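Local coordinates for C24 protein (Bizionia argentinensis JUB59, PDB 6OV6) that is of unknown function but probably forms the receptor-binding tip of a temperate bacteriophage's long tail fiber, a trimer that binds manganese ions, at residues Ala36-Ile41 with Tyr58-Val63; Val75-Thr80 with Arg98-Ala103; Thr52-Val57 with Lys65-Gln70; Gln149-Thr154 with Tyr272-Gly277. All blocks are in the same frame, centred on the assembly; numbering follows the deposited sequence.

Contact 1 (Ala36-Ile41 with Tyr58-Val63)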
loop_
_atom_site.group_PDB
_atom_site.type_symbol
_atom_site.label_atom_id
_atom_site.label_comp_id
_atom_site.label_asym_id
_atom_site.label_seq_id
_atom_site.Cartn_x
_atom_site.Cartn_y
_atom_site.Cartn_z
ATOM N N ALA A 36 -17.105 -28.714 -18.107
ATOM C CA ALA A 36 -16.946 -27.541 -18.968
ATOM C C ALA A 36 -18.118 -26.588 -18.754
ATOM O O ALA A 36 -17.921 -25.381 -18.697
ATOM C CB ALA A 36 -16.862 -27.973 -20.426
ATOM N N GLY A 37 -19.320 -27.149 -18.604
ATOM C CA GLY A 37 -20.555 -26.413 -18.422
ATOM C C GLY A 37 -21.337 -26.435 -19.714
ATOM O O GLY A 37 -20.756 -26.655 -20.791
ATOM N N ASN A 38 -22.651 -26.188 -19.624
ATOM C CA ASN A 38 -23.537 -26.200 -20.795
ATOM C C ASN A 38 -23.097 -25.216 -21.893
ATOM O O ASN A 38 -22.633 -24.109 -21.574
ATOM C CB ASN A 38 -24.977 -25.955 -20.377
ATOM C CG ASN A 38 -25.982 -26.351 -21.441
ATOM O OD1 ASN A 38 -25.768 -27.272 -22.243
ATOM N ND2 ASN A 38 -27.071 -25.612 -21.512
ATOM N N LYS A 39 -23.230 -25.636 -23.169
ATOM C CA LYS A 39 -22.874 -24.840 -24.358
ATOM C C LYS A 39 -21.396 -24.491 -24.409
ATOM O O LYS A 39 -21.007 -23.394 -24.811
ATOM C CB LYS A 39 -23.799 -23.601 -24.550
ATOM C CG LYS A 39 -25.248 -23.994 -24.799
ATOM C CD LYS A 39 -26.182 -22.788 -24.692
ATOM C CE LYS A 39 -27.620 -23.243 -24.599
ATOM N NZ LYS A 39 -28.530 -22.100 -24.325
ATOM N N ALA A 40 -20.573 -25.483 -24.094
ATOM C CA ALA A 40 -19.141 -25.295 -24.143
ATOM C C ALA A 40 -18.635 -25.776 -25.475
ATOM O O ALA A 40 -19.154 -26.750 -26.047
ATOM C CB ALA A 40 -18.478 -26.098 -23.047
ATOM N N ILE A 41 -17.598 -25.105 -25.948
ATOM C CA ILE A 41 -16.794 -25.541 -27.070
ATOM C C ILE A 41 -15.717 -26.383 -26.371
ATOM O O ILE A 41 -14.919 -25.848 -25.591
ATOM C CB ILE A 41 -16.176 -24.375 -27.881
ATOM C CG1 ILE A 41 -17.283 -23.574 -28.615
ATOM C CG2 ILE A 41 -15.112 -24.962 -28.859
ATOM C CD1 ILE A 41 -16.833 -22.253 -29.247
ATOM N N TYR A 58 -20.650 -29.299 -26.327
ATOM C CA TYR A 58 -21.442 -29.967 -25.289
ATOM C C TYR A 58 -22.719 -29.170 -25.089
ATOM O O TYR A 58 -22.647 -27.980 -24.783
ATOM C CB TYR A 58 -20.659 -30.033 -23.977
ATOM C CG TYR A 58 -21.453 -30.656 -22.850
ATOM C CD1 TYR A 58 -21.754 -32.016 -22.852
ATOM C CD2 TYR A 58 -21.883 -29.892 -21.767
ATOM C CE1 TYR A 58 -22.478 -32.598 -21.808
ATOM C CE2 TYR A 58 -22.586 -30.467 -20.710
ATOM C CZ TYR A 58 -22.877 -31.822 -20.733
ATOM O OH TYR A 58 -23.551 -32.411 -19.688
ATOM N N ILE A 59 -23.887 -29.796 -25.316
ATOM C CA ILE A 59 -25.191 -29.120 -25.151
ATOM C C ILE A 59 -26.115 -30.078 -24.476
ATOM O O ILE A 59 -26.248 -31.224 -24.926
ATOM C CB ILE A 59 -25.886 -28.676 -26.494
ATOM C CG1 ILE A 59 -24.899 -28.179 -27.533
ATOM C CG2 ILE A 59 -27.058 -27.690 -26.235
ATOM C CD1 ILE A 59 -25.415 -28.195 -28.954
ATOM N N ASN A 60 -26.804 -29.593 -23.436
ATOM C CA ASN A 60 -27.840 -30.329 -22.711
ATOM C C ASN A 60 -27.543 -31.822 -22.493
ATOM O O ASN A 60 -28.300 -32.692 -22.952
ATOM C CB ASN A 60 -29.189 -30.121 -23.414
ATOM C CG ASN A 60 -29.636 -28.685 -23.504
ATOM O OD1 ASN A 60 -29.241 -27.816 -22.715
ATOM N ND2 ASN A 60 -30.441 -28.407 -24.497
ATOM N N GLY A 61 -26.421 -32.085 -21.827
ATOM C CA GLY A 61 -26.019 -33.429 -21.456
ATOM C C GLY A 61 -25.408 -34.283 -22.541
ATOM O O GLY A 61 -25.112 -35.441 -22.278
ATOM N N GLU A 62 -25.207 -33.739 -23.769
ATOM C CA GLU A 62 -24.608 -34.545 -24.845
ATOM C C GLU A 62 -23.372 -33.900 -25.420
ATOM O O GLU A 62 -23.386 -32.697 -25.721
ATOM C CB GLU A 62 -25.601 -34.776 -26.011
ATOM C CG GLU A 62 -26.909 -35.436 -25.632
ATOM C CD GLU A 62 -27.745 -35.744 -26.857
ATOM O OE1 GLU A 62 -28.694 -34.975 -27.134
ATOM O OE2 GLU A 62 -27.349 -36.649 -27.624
ATOM N N VAL A 63 -22.360 -34.728 -25.692
ATOM C CA VAL A 63 -21.132 -34.315 -26.354
ATOM C C VAL A 63 -21.375 -34.569 -27.854
ATOM O O VAL A 63 -21.729 -35.699 -28.231
ATOM C CB VAL A 63 -19.890 -35.090 -25.830
ATOM C CG1 VAL A 63 -18.630 -34.726 -26.610
ATOM C CG2 VAL A 63 -19.679 -34.894 -24.332
HETATM O O HOH W 1 -25.923 -29.726 -19.982
#

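Contact 2 (Val75-Thr80 with Arg98-Ala103)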
loop_
_atom_site.group_PDB
_atom_site.type_symbol
_atom_site.label_atom_id
_atom_site.label_comp_id
_atom_site.label_asym_id
_atom_site.label_seq_id
_atom_site.Cartn_x
_atom_site.Cartn_y
_atom_site.Cartn_z
ATOM N N VAL A 75 -26.792 -22.177 -34.299
ATOM C CA VAL A 75 -26.409 -23.573 -34.493
ATOM C C VAL A 75 -27.580 -24.461 -34.112
ATOM O O VAL A 75 -28.469 -24.045 -33.359
ATOM C CB VAL A 75 -25.083 -24.010 -33.772
ATOM C CG1 VAL A 75 -23.879 -23.259 -34.335
ATOM C CG2 VAL A 75 -25.166 -23.868 -32.245
ATOM N N LYS A 76 -27.566 -25.698 -34.593
ATOM C CA LYS A 76 -28.599 -26.646 -34.202
ATOM C C LYS A 76 -28.107 -28.062 -34.254
ATOM O O LYS A 76 -27.134 -28.343 -34.948
ATOM C CB LYS A 76 -29.960 -26.405 -34.905
ATOM C CG LYS A 76 -30.311 -27.292 -36.072
ATOM C CD LYS A 76 -31.495 -26.758 -36.868
ATOM C CE LYS A 76 -32.818 -26.900 -36.173
ATOM N NZ LYS A 76 -33.926 -26.371 -37.027
ATOM N N ILE A 77 -28.773 -28.950 -33.507
ATOM C CA ILE A 77 -28.475 -30.368 -33.566
ATOM C C ILE A 77 -29.202 -30.890 -34.814
ATOM O O ILE A 77 -30.417 -30.756 -34.890
ATOM C CB ILE A 77 -28.940 -31.103 -32.266
ATOM C CG1 ILE A 77 -28.118 -30.614 -31.015
ATOM C CG2 ILE A 77 -28.880 -32.644 -32.448
ATOM C CD1 ILE A 77 -28.842 -30.814 -29.662
ATOM N N LEU A 78 -28.463 -31.449 -35.785
ATOM C CA LEU A 78 -29.048 -32.048 -36.981
ATOM C C LEU A 78 -28.975 -33.561 -36.889
ATOM O O LEU A 78 -28.080 -34.110 -36.240
ATOM C CB LEU A 78 -28.353 -31.593 -38.275
ATOM C CG LEU A 78 -28.562 -30.144 -38.719
ATOM C CD1 LEU A 78 -28.062 -29.984 -40.133
ATOM C CD2 LEU A 78 -30.053 -29.739 -38.704
ATOM N N GLU A 79 -29.959 -34.215 -37.503
ATOM C CA GLU A 79 -30.038 -35.659 -37.599
ATOM C C GLU A 79 -30.199 -35.977 -39.075
ATOM O O GLU A 79 -31.262 -35.723 -39.666
ATOM C CB GLU A 79 -31.191 -36.228 -36.767
ATOM C CG GLU A 79 -31.100 -37.735 -36.680
ATOM C CD GLU A 79 -32.090 -38.441 -35.779
ATOM O OE1 GLU A 79 -33.167 -37.873 -35.493
ATOM O OE2 GLU A 79 -31.816 -39.608 -35.425
ATOM N N THR A 80 -29.102 -36.450 -39.675
ATOM C CA THR A 80 -29.023 -36.724 -41.099
ATOM C C THR A 80 -28.539 -38.133 -41.373
ATOM O O THR A 80 -27.935 -38.785 -40.508
ATOM C CB THR A 80 -28.165 -35.676 -41.830
ATOM O OG1 THR A 80 -26.832 -35.732 -41.324
ATOM C CG2 THR A 80 -28.724 -34.264 -41.704
ATOM N N ARG A 98 -26.186 -37.857 -35.447
ATOM C CA ARG A 98 -26.502 -36.583 -34.824
ATOM C C ARG A 98 -25.241 -35.781 -34.602
ATOM O O ARG A 98 -24.232 -36.322 -34.178
ATOM C CB ARG A 98 -27.295 -36.788 -33.521
ATOM C CG ARG A 98 -28.745 -37.180 -33.813
ATOM C CD ARG A 98 -29.476 -37.762 -32.626
ATOM N NE ARG A 98 -29.799 -36.728 -31.643
ATOM C CZ ARG A 98 -29.198 -36.614 -30.467
ATOM N NH1 ARG A 98 -28.265 -37.485 -30.105
ATOM N NH2 ARG A 98 -29.547 -35.649 -29.631
ATOM N N TYR A 99 -25.288 -34.502 -34.932
ATOM C CA TYR A 99 -24.144 -33.599 -34.812
ATOM C C TYR A 99 -24.688 -32.201 -34.745
ATOM O O TYR A 99 -25.890 -31.988 -34.915
ATOM C CB TYR A 99 -23.159 -33.753 -36.029
ATOM C CG TYR A 99 -23.813 -33.502 -37.373
ATOM C CD1 TYR A 99 -23.726 -32.256 -37.992
ATOM C CD2 TYR A 99 -24.573 -34.492 -37.998
ATOM C CE1 TYR A 99 -24.368 -32.005 -39.205
ATOM C CE2 TYR A 99 -25.232 -34.245 -39.204
ATOM C CZ TYR A 99 -25.112 -33.006 -39.812
ATOM O OH TYR A 99 -25.759 -32.761 -40.996
ATOM N N VAL A 100 -23.819 -31.247 -34.463
ATOM C CA VAL A 100 -24.200 -29.840 -34.395
ATOM C C VAL A 100 -23.536 -29.121 -35.555
ATOM O O VAL A 100 -22.392 -29.431 -35.893
ATOM C CB VAL A 100 -23.828 -29.243 -33.010
ATOM C CG1 VAL A 100 -24.043 -27.728 -32.941
ATOM C CG2 VAL A 100 -24.640 -29.933 -31.922
ATOM N N THR A 101 -24.266 -28.169 -36.163
ATOM C CA THR A 101 -23.768 -27.323 -37.247
ATOM C C THR A 101 -24.439 -25.953 -37.265
ATOM O O THR A 101 -25.429 -25.743 -36.557
ATOM C CB THR A 101 -23.751 -28.060 -38.612
ATOM O OG1 THR A 101 -22.878 -27.338 -39.481
ATOM C CG2 THR A 101 -25.123 -28.190 -39.247
ATOM N N PHE A 102 -23.933 -25.028 -38.104
ATOM C CA PHE A 102 -24.592 -23.742 -38.274
ATOM C C PHE A 102 -25.899 -24.013 -38.995
ATOM O O PHE A 102 -25.937 -24.756 -39.992
ATOM C CB PHE A 102 -23.726 -22.762 -39.073
ATOM C CG PHE A 102 -22.487 -22.324 -38.329
ATOM C CD1 PHE A 102 -22.583 -21.536 -37.187
ATOM C CD2 PHE A 102 -21.226 -22.696 -38.775
ATOM C CE1 PHE A 102 -21.432 -21.122 -36.500
ATOM C CE2 PHE A 102 -20.081 -22.270 -38.103
ATOM C CZ PHE A 102 -20.191 -21.482 -36.969
ATOM N N ALA A 103 -26.979 -23.494 -38.426
ATOM C CA ALA A 103 -28.332 -23.690 -38.915
ATOM C C ALA A 103 -29.263 -22.680 -38.297
ATOM O O ALA A 103 -28.811 -21.814 -37.555
ATOM C CB ALA A 103 -28.803 -25.125 -38.651
#

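Contact 3 (Thr52-Val57 with Lys65-Gln70)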
loop_
_atom_site.group_PDB
_atom_site.type_symbol
_atom_site.label_atom_id
_atom_site.label_comp_id
_atom_site.label_asym_id
_atom_site.label_seq_id
_atom_site.Cartn_x
_atom_site.Cartn_y
_atom_site.Cartn_z
ATOM N N THR A 52 -15.462 -21.024 -39.468
ATOM C CA THR A 52 -15.311 -21.636 -38.145
ATOM C C THR A 52 -14.951 -23.087 -38.452
ATOM O O THR A 52 -15.642 -23.738 -39.247
ATOM C CB THR A 52 -16.581 -21.534 -37.287
ATOM O OG1 THR A 52 -16.941 -20.170 -37.117
ATOM C CG2 THR A 52 -16.414 -22.182 -35.903
ATOM N N THR A 53 -13.861 -23.588 -37.854
ATOM C CA THR A 53 -13.436 -24.974 -38.054
ATOM C C THR A 53 -14.406 -25.937 -37.378
ATOM O O THR A 53 -15.234 -25.534 -36.555
ATOM C CB THR A 53 -12.009 -25.190 -37.495
ATOM O OG1 THR A 53 -11.993 -24.901 -36.090
ATOM C CG2 THR A 53 -10.946 -24.348 -38.228
ATOM N N ASP A 54 -14.287 -27.210 -37.730
ATOM C CA ASP A 54 -15.017 -28.304 -37.119
ATOM C C ASP A 54 -14.514 -28.438 -35.677
ATOM O O ASP A 54 -13.454 -27.911 -35.317
ATOM C CB ASP A 54 -14.741 -29.607 -37.877
ATOM C CG ASP A 54 -15.431 -29.712 -39.230
ATOM O OD1 ASP A 54 -16.272 -28.841 -39.538
ATOM O OD2 ASP A 54 -15.153 -30.685 -39.961
ATOM N N GLY A 55 -15.289 -29.105 -34.849
ATOM C CA GLY A 55 -14.881 -29.283 -33.471
ATOM C C GLY A 55 -15.799 -30.212 -32.732
ATOM O O GLY A 55 -16.384 -31.136 -33.321
ATOM N N VAL A 56 -15.863 -29.998 -31.411
ATOM C CA VAL A 56 -16.686 -30.789 -30.501
ATOM C C VAL A 56 -17.310 -29.818 -29.511
ATOM O O VAL A 56 -16.625 -28.925 -28.980
ATOM C CB VAL A 56 -15.913 -31.949 -29.792
ATOM C CG1 VAL A 56 -16.770 -32.641 -28.739
ATOM C CG2 VAL A 56 -15.402 -32.972 -30.806
ATOM N N VAL A 57 -18.637 -29.970 -29.308
ATOM C CA VAL A 57 -19.392 -29.112 -28.391
ATOM C C VAL A 57 -20.157 -29.952 -27.366
ATOM O O VAL A 57 -20.312 -31.163 -27.535
ATOM C CB VAL A 57 -20.318 -28.099 -29.138
ATOM C CG1 VAL A 57 -19.497 -27.105 -29.966
ATOM C CG2 VAL A 57 -21.398 -28.813 -29.989
ATOM N N LYS A 65 -20.060 -33.900 -32.125
ATOM C CA LYS A 65 -19.149 -33.447 -33.168
ATOM C C LYS A 65 -19.830 -32.167 -33.721
ATOM O O LYS A 65 -21.065 -32.117 -33.829
ATOM C CB LYS A 65 -19.037 -34.476 -34.311
ATOM C CG LYS A 65 -18.195 -35.699 -33.961
ATOM C CD LYS A 65 -18.466 -36.881 -34.897
ATOM C CE LYS A 65 -17.902 -38.177 -34.352
ATOM N NZ LYS A 65 -18.277 -39.338 -35.201
ATOM N N PHE A 66 -19.027 -31.141 -34.004
ATOM C CA PHE A 66 -19.481 -29.883 -34.564
ATOM C C PHE A 66 -18.941 -29.804 -35.975
ATOM O O PHE A 66 -17.727 -29.984 -36.189
ATOM C CB PHE A 66 -19.007 -28.669 -33.736
ATOM C CG PHE A 66 -19.435 -27.340 -34.325
ATOM C CD1 PHE A 66 -20.689 -26.810 -34.049
ATOM C CD2 PHE A 66 -18.588 -26.627 -35.173
ATOM C CE1 PHE A 66 -21.091 -25.583 -34.596
ATOM C CE2 PHE A 66 -18.981 -25.384 -35.703
ATOM C CZ PHE A 66 -20.231 -24.872 -35.411
ATOM N N VAL A 67 -19.836 -29.521 -36.929
ATOM C CA VAL A 67 -19.452 -29.355 -38.336
ATOM C C VAL A 67 -19.441 -27.850 -38.623
ATOM O O VAL A 67 -20.481 -27.193 -38.568
ATOM C CB VAL A 67 -20.352 -30.162 -39.321
ATOM C CG1 VAL A 67 -20.007 -29.835 -40.792
ATOM C CG2 VAL A 67 -20.227 -31.662 -39.067
ATOM N N GLY A 68 -18.253 -27.316 -38.861
ATOM C CA GLY A 68 -18.077 -25.902 -39.153
ATOM C C GLY A 68 -18.382 -25.545 -40.593
ATOM O O GLY A 68 -18.995 -26.328 -41.327
ATOM N N GLY A 69 -17.939 -24.362 -40.979
ATOM C CA GLY A 69 -18.129 -23.774 -42.302
ATOM C C GLY A 69 -18.253 -22.277 -42.143
ATOM O O GLY A 69 -17.652 -21.716 -41.219
ATOM N N GLN A 70 -19.069 -21.626 -42.996
ATOM C CA GLN A 70 -19.305 -20.180 -42.919
ATOM C C GLN A 70 -20.009 -19.833 -41.605
ATOM O O GLN A 70 -21.092 -20.349 -41.333
ATOM C CB GLN A 70 -20.129 -19.660 -44.129
ATOM C CG GLN A 70 -19.367 -19.628 -45.465
ATOM C CD GLN A 70 -18.173 -18.692 -45.494
ATOM O OE1 GLN A 70 -18.273 -17.487 -45.212
ATOM N NE2 GLN A 70 -17.021 -19.235 -45.865
#

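Contact 4 (Gln149-Thr154 with Tyr272-Gly277)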
loop_
_atom_site.group_PDB
_atom_site.type_symbol
_atom_site.label_atom_id
_atom_site.label_comp_id
_atom_site.label_asym_id
_atom_site.label_seq_id
_atom_site.Cartn_x
_atom_site.Cartn_y
_atom_site.Cartn_z
ATOM N N GLN A 149 -7.205 -18.856 5.765
ATOM C CA GLN A 149 -7.028 -18.270 7.090
ATOM C C GLN A 149 -6.459 -16.867 6.938
ATOM O O GLN A 149 -5.881 -16.542 5.902
ATOM C CB GLN A 149 -6.088 -19.120 7.978
ATOM C CG GLN A 149 -4.613 -19.054 7.605
ATOM C CD GLN A 149 -3.737 -19.562 8.719
ATOM O OE1 GLN A 149 -3.560 -20.775 8.893
ATOM N NE2 GLN A 149 -3.136 -18.641 9.465
ATOM N N LEU A 150 -6.546 -16.082 8.007
ATOM C CA LEU A 150 -5.976 -14.745 8.085
ATOM C C LEU A 150 -4.439 -14.864 8.055
ATOM O O LEU A 150 -3.879 -15.809 8.629
ATOM C CB LEU A 150 -6.447 -14.148 9.422
ATOM C CG LEU A 150 -6.524 -12.632 9.568
ATOM C CD1 LEU A 150 -7.591 -12.019 8.625
ATOM C CD2 LEU A 150 -6.813 -12.264 11.019
ATOM N N CYS A 151 -3.744 -13.930 7.364
ATOM C CA CYS A 151 -2.275 -13.893 7.373
ATOM C C CYS A 151 -1.909 -13.240 8.715
ATOM O O CYS A 151 -1.820 -12.008 8.817
ATOM C CB CYS A 151 -1.733 -13.099 6.190
ATOM S SG CYS A 151 -2.077 -13.875 4.583
ATOM N N ASP A 152 -1.815 -14.077 9.765
ATOM C CA ASP A 152 -1.598 -13.628 11.147
ATOM C C ASP A 152 -0.306 -14.107 11.828
ATOM O O ASP A 152 -0.099 -13.834 13.016
ATOM C CB ASP A 152 -2.821 -14.007 11.999
ATOM C CG ASP A 152 -3.165 -15.498 12.009
ATOM O OD1 ASP A 152 -2.356 -16.303 11.498
ATOM O OD2 ASP A 152 -4.279 -15.844 12.448
ATOM N N GLY A 153 0.560 -14.777 11.093
ATOM C CA GLY A 153 1.803 -15.282 11.657
ATOM C C GLY A 153 1.747 -16.740 12.098
ATOM O O GLY A 153 2.803 -17.335 12.314
ATOM N N THR A 154 0.523 -17.324 12.225
ATOM C CA THR A 154 0.292 -18.743 12.592
ATOM C C THR A 154 0.375 -19.635 11.337
ATOM O O THR A 154 0.136 -19.151 10.224
ATOM C CB THR A 154 -1.073 -18.920 13.302
ATOM O OG1 THR A 154 -2.161 -18.758 12.381
ATOM C CG2 THR A 154 -1.251 -17.999 14.501
ATOM N N TYR A 272 -6.126 -9.575 4.894
ATOM C CA TYR A 272 -5.190 -10.365 4.097
ATOM C C TYR A 272 -5.410 -11.817 4.527
ATOM O O TYR A 272 -5.231 -12.158 5.706
ATOM C CB TYR A 272 -3.732 -9.971 4.302
ATOM C CG TYR A 272 -3.407 -8.691 3.589
ATOM C CD1 TYR A 272 -3.326 -8.651 2.201
ATOM C CD2 TYR A 272 -3.235 -7.502 4.293
ATOM C CE1 TYR A 272 -3.067 -7.464 1.529
ATOM C CE2 TYR A 272 -2.976 -6.294 3.623
ATOM C CZ TYR A 272 -2.927 -6.282 2.238
ATOM O OH TYR A 272 -2.728 -5.133 1.520
ATOM N N ILE A 273 -5.863 -12.639 3.595
ATOM C CA ILE A 273 -6.106 -14.062 3.870
ATOM C C ILE A 273 -5.246 -14.901 2.934
ATOM O O ILE A 273 -4.778 -14.403 1.908
ATOM C CB ILE A 273 -7.605 -14.456 3.809
ATOM C CG1 ILE A 273 -8.201 -14.321 2.362
ATOM C CG2 ILE A 273 -8.448 -13.760 4.916
ATOM C CD1 ILE A 273 -9.623 -14.945 2.187
ATOM N N ILE A 274 -5.066 -16.187 3.251
ATOM C CA ILE A 274 -4.249 -17.041 2.397
ATOM C C ILE A 274 -4.802 -18.464 2.370
ATOM O O ILE A 274 -5.376 -18.917 3.349
ATOM C CB ILE A 274 -2.762 -16.991 2.839
ATOM C CG1 ILE A 274 -1.795 -17.531 1.765
ATOM C CG2 ILE A 274 -2.526 -17.581 4.236
ATOM C CD1 ILE A 274 -0.425 -17.002 1.866
ATOM N N TYR A 275 -4.643 -19.133 1.248
ATOM C CA TYR A 275 -5.108 -20.498 1.138
ATOM C C TYR A 275 -4.038 -21.452 1.699
ATOM O O TYR A 275 -2.912 -21.442 1.240
ATOM C CB TYR A 275 -5.452 -20.840 -0.305
ATOM C CG TYR A 275 -6.023 -22.234 -0.427
ATOM C CD1 TYR A 275 -7.336 -22.506 -0.059
ATOM C CD2 TYR A 275 -5.237 -23.293 -0.864
ATOM C CE1 TYR A 275 -7.862 -23.795 -0.157
ATOM C CE2 TYR A 275 -5.748 -24.592 -0.942
ATOM C CZ TYR A 275 -7.057 -24.835 -0.587
ATOM O OH TYR A 275 -7.551 -26.113 -0.685
ATOM N N ILE A 276 -4.422 -22.270 2.673
ATOM C CA ILE A 276 -3.554 -23.258 3.320
ATOM C C ILE A 276 -3.842 -24.662 2.761
ATOM O O ILE A 276 -2.921 -25.340 2.319
ATOM C CB ILE A 276 -3.657 -23.179 4.877
ATOM C CG1 ILE A 276 -3.220 -21.773 5.413
ATOM C CG2 ILE A 276 -2.858 -24.315 5.584
ATOM C CD1 ILE A 276 -1.695 -21.341 5.196
ATOM N N GLY A 277 -5.102 -25.058 2.761
ATOM C CA GLY A 277 -5.506 -26.378 2.260
ATOM C C GLY A 277 -6.738 -26.895 2.988
ATOM O O GLY A 277 -6.901 -26.582 4.193
ATOM O OXT GLY A 277 -7.515 -27.645 2.359
HETATM O O HOH W 2 -3.854 -10.753 7.797
#

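Contact 1 (Ala36-Ile41 with Tyr58-Val63)
Asn38 OD1 takes the backbone N-H of Asn60 at 2.8 Å, a fairly straight bond (160° at the hydrogen) that lies in the plane of the side-chain carbonyl. The CG of Asn38 stands anti to its backbone N (chi1 -163°), which swings the amide across to the Asn60 corner. There the two side-chain amides cross obliquely with planes 32° apart, and ND2 of Asn38 adds only a weak bond to OD1 of Asn60, 3.3 Å long. A water weakly joins Asn38 OD1 to the backbone N of Gly61 as well. One step back, Tyr58 N donates to Ala40 O at 3.0 Å, while Tyr58 O receives two weak bonds, from Lys39 N at 2.9 Å and Ala40 N at 3.3 Å. The Tyr58 ring meets the carbonyl of Gly37 at its edge, with CD2 3.6 Å from Gly37 O. Its hydroxyl hydrogen-bonds Glu34, which anchors the far end of the buried ring. Lys39 turns its chain past Ile59 to a salt bridge with Glu113, and Arg121 of the second subunit packs against it. What presents Asn60 N to Asn38 is the tight turn from Ile59 to Glu62, whose end residues exchange backbone bonds, Ile59 N to Glu62 O and Glu62 N to Ile59 O. Asn60 and Gly61 occupy its corners with positive phi. The arrangement combines a type I' turn, characteristic of two-residue beta hairpins, with a G1 beta bulge in which Lys39, also at positive phi, and Ala40 both face Tyr58.

Contact 2 (Val75-Thr80 with Arg98-Ala103)
Val75, opposite Phe102 in a non-hydrogen-bonded pair, lays CG1 3.6 Å from Phe102 CD1, while its CB reaches CG1 of Val100; the Phe102 ring meets Phe66 and Trp111 edge-to-face. Lys76 exchanges backbone bonds with Thr101, and its aliphatic chain runs over Ala103, CD 3.6 Å from Ala103 CB, before bending at chi3 (-73°) to carry NZ to the carbonyls of Ser104 and Thr106. Ile77 crosses Val100 obliquely, CG1 of Ile77 3.7 Å from CG2 of Val100. This is regular antiparallel pairing of neighbouring strands in the N-terminal mixed sheet; Ile77 and Val100 share the side lined by Phe64, Leu78 and Tyr99 the other. Leu78 N donates to Tyr99 O at 2.8 Å, nearly along the C=O axis, and Tyr99 N returns a bond to Leu78 O. The CB of Leu78 sits over the Tyr99 ring face in a CH-pi contact, 4.2 Å from the centroid, and CD1 of Leu78 packs on CG2 of Thr101. Glu79 meets Arg98 through aliphatic carbons, CG to CG 3.8 Å apart; the guanidinium instead pairs with Glu62. Thr80 OG1 lies in plane at the Tyr99 ring edge and shares a hydrogen bond with Tyr99 OH at 3.2 Å.

Contact 3 (Thr52-Val57 with Lys65-Gln70)
Backbone hydrogen bonds join the two strands in two separate places. Gly55 and Phe66 form one hydrogen-bonded pair: Phe66 N reaches Gly55 O at 2.7 Å and Gly55 N reaches Phe66 O at 2.9 Å, both nearly straight at the hydrogen. Each donor nevertheless stands above the carbonyl plane of its acceptor. The second pair is Thr52 with Gly69, where both N-H groups meet their acceptors in the carbonyl plane. Between these pairs a side chain takes over the backbone's role: Asp54 OD1 receives the N-H of Gly68 at 2.6 Å on its anti lone pair, with CG beside its own backbone N (chi1 -74°). Such a short bond to a carboxylate would probably favour its ionised form. Gly68, having no side chain, lets its CA come within 3.3 Å of Thr52 O, a CA-H...O contact. Apolar contact centres on Phe66, whose CG stands anti to the backbone N (chi1 178°). Its CB packs on CG1 of Val57 at 4.1 Å, and CE2 approaches CG2 of Thr52 at the same distance, the two side chains crossing at about a right angle. Thr53 O comes in plane to the ring edge, 3.8 Å from CD2 of Phe66, and this buried carbonyl has no hydrogen-bonding partner in the model. The hairpin of strands 51-59 and 62-70 lies mid-sheet: strand 44-48 pairs with the former through Thr53 and Asp54, strand 96-102 runs parallel to the latter, and the Phe66 ring stacks with Trp111 and meets Phe102 edge-to-face. Ala31 and Val28 of the third subunit pack on Val56 and Lys65.

Contact 4 (Gln149-Thr154 with Tyr272-Gly277)
Tyr272 O is gripped by two hydrogen bonds. Cys151 N donates to it at 2.8 Å in an almost straight line (173° at the hydrogen), from above the carbonyl plane, and a water at 2.9 Å from Tyr272 O donates both to it and to Cys151 O. Next along the strands Gln149 and Ile274 form an antiparallel hydrogen-bonded pair, Ile274 N reaching Gln149 O at 2.8 Å. With CG in the crowded position between backbone N and carbonyl carbon (chi1 73°), the extended Gln149 chain brings NE2 to Leu150 O at 3.0 Å, in its amide plane, while OE1 faces CG1 of Ile276 at 3.6 Å. Just past the end of strand 148-150, Cys151, with SG beside its own backbone N (chi1 -66°), lays its sulfur 3.6 Å from Ile274 CB. Leu150 and Ile273 cross at about a right angle, CD1 of Leu150 touching CG2 of Ile273. Further on, Asp152 OD1 accepts from both N and OG1 of Thr154, the second bond only 2.6 Å long. Leu128 and Tyr168 of the third subunit pack on Ile273 and Leu150, and its Arg125 binds the C-terminal carboxylate. Strand 267-275 lies between 135-137 and 148-150 in a three-stranded antiparallel sheet, which the chain leaves through an inverse gamma turn at Cys151 and an Asx turn at Asp152.

Contacts 1, 2 and 3 belong to one mixed sheet near the N-terminal end, their centres 10 to 14 Å apart. Contacts 1 and 3 share the hairpin of strands 51-59 and 62-70, where Val63 CG1 packs on Val56 CG1 at 3.5 Å. Contact 2 adjoins contact 3 through Val67 and contact 1 through a salt bridge, Glu62 OE1 to Arg98 NH2 at 2.7 Å. Contact 4 stands apart in another sheet: its nearest atoms are about 20 Å from contact 1, 30 Å from contact 3 and 36 Å from contact 2. Contacts 1, 3 and 4 also touch neighbouring subunits. All four lie away from the manganese site of His252 and His254.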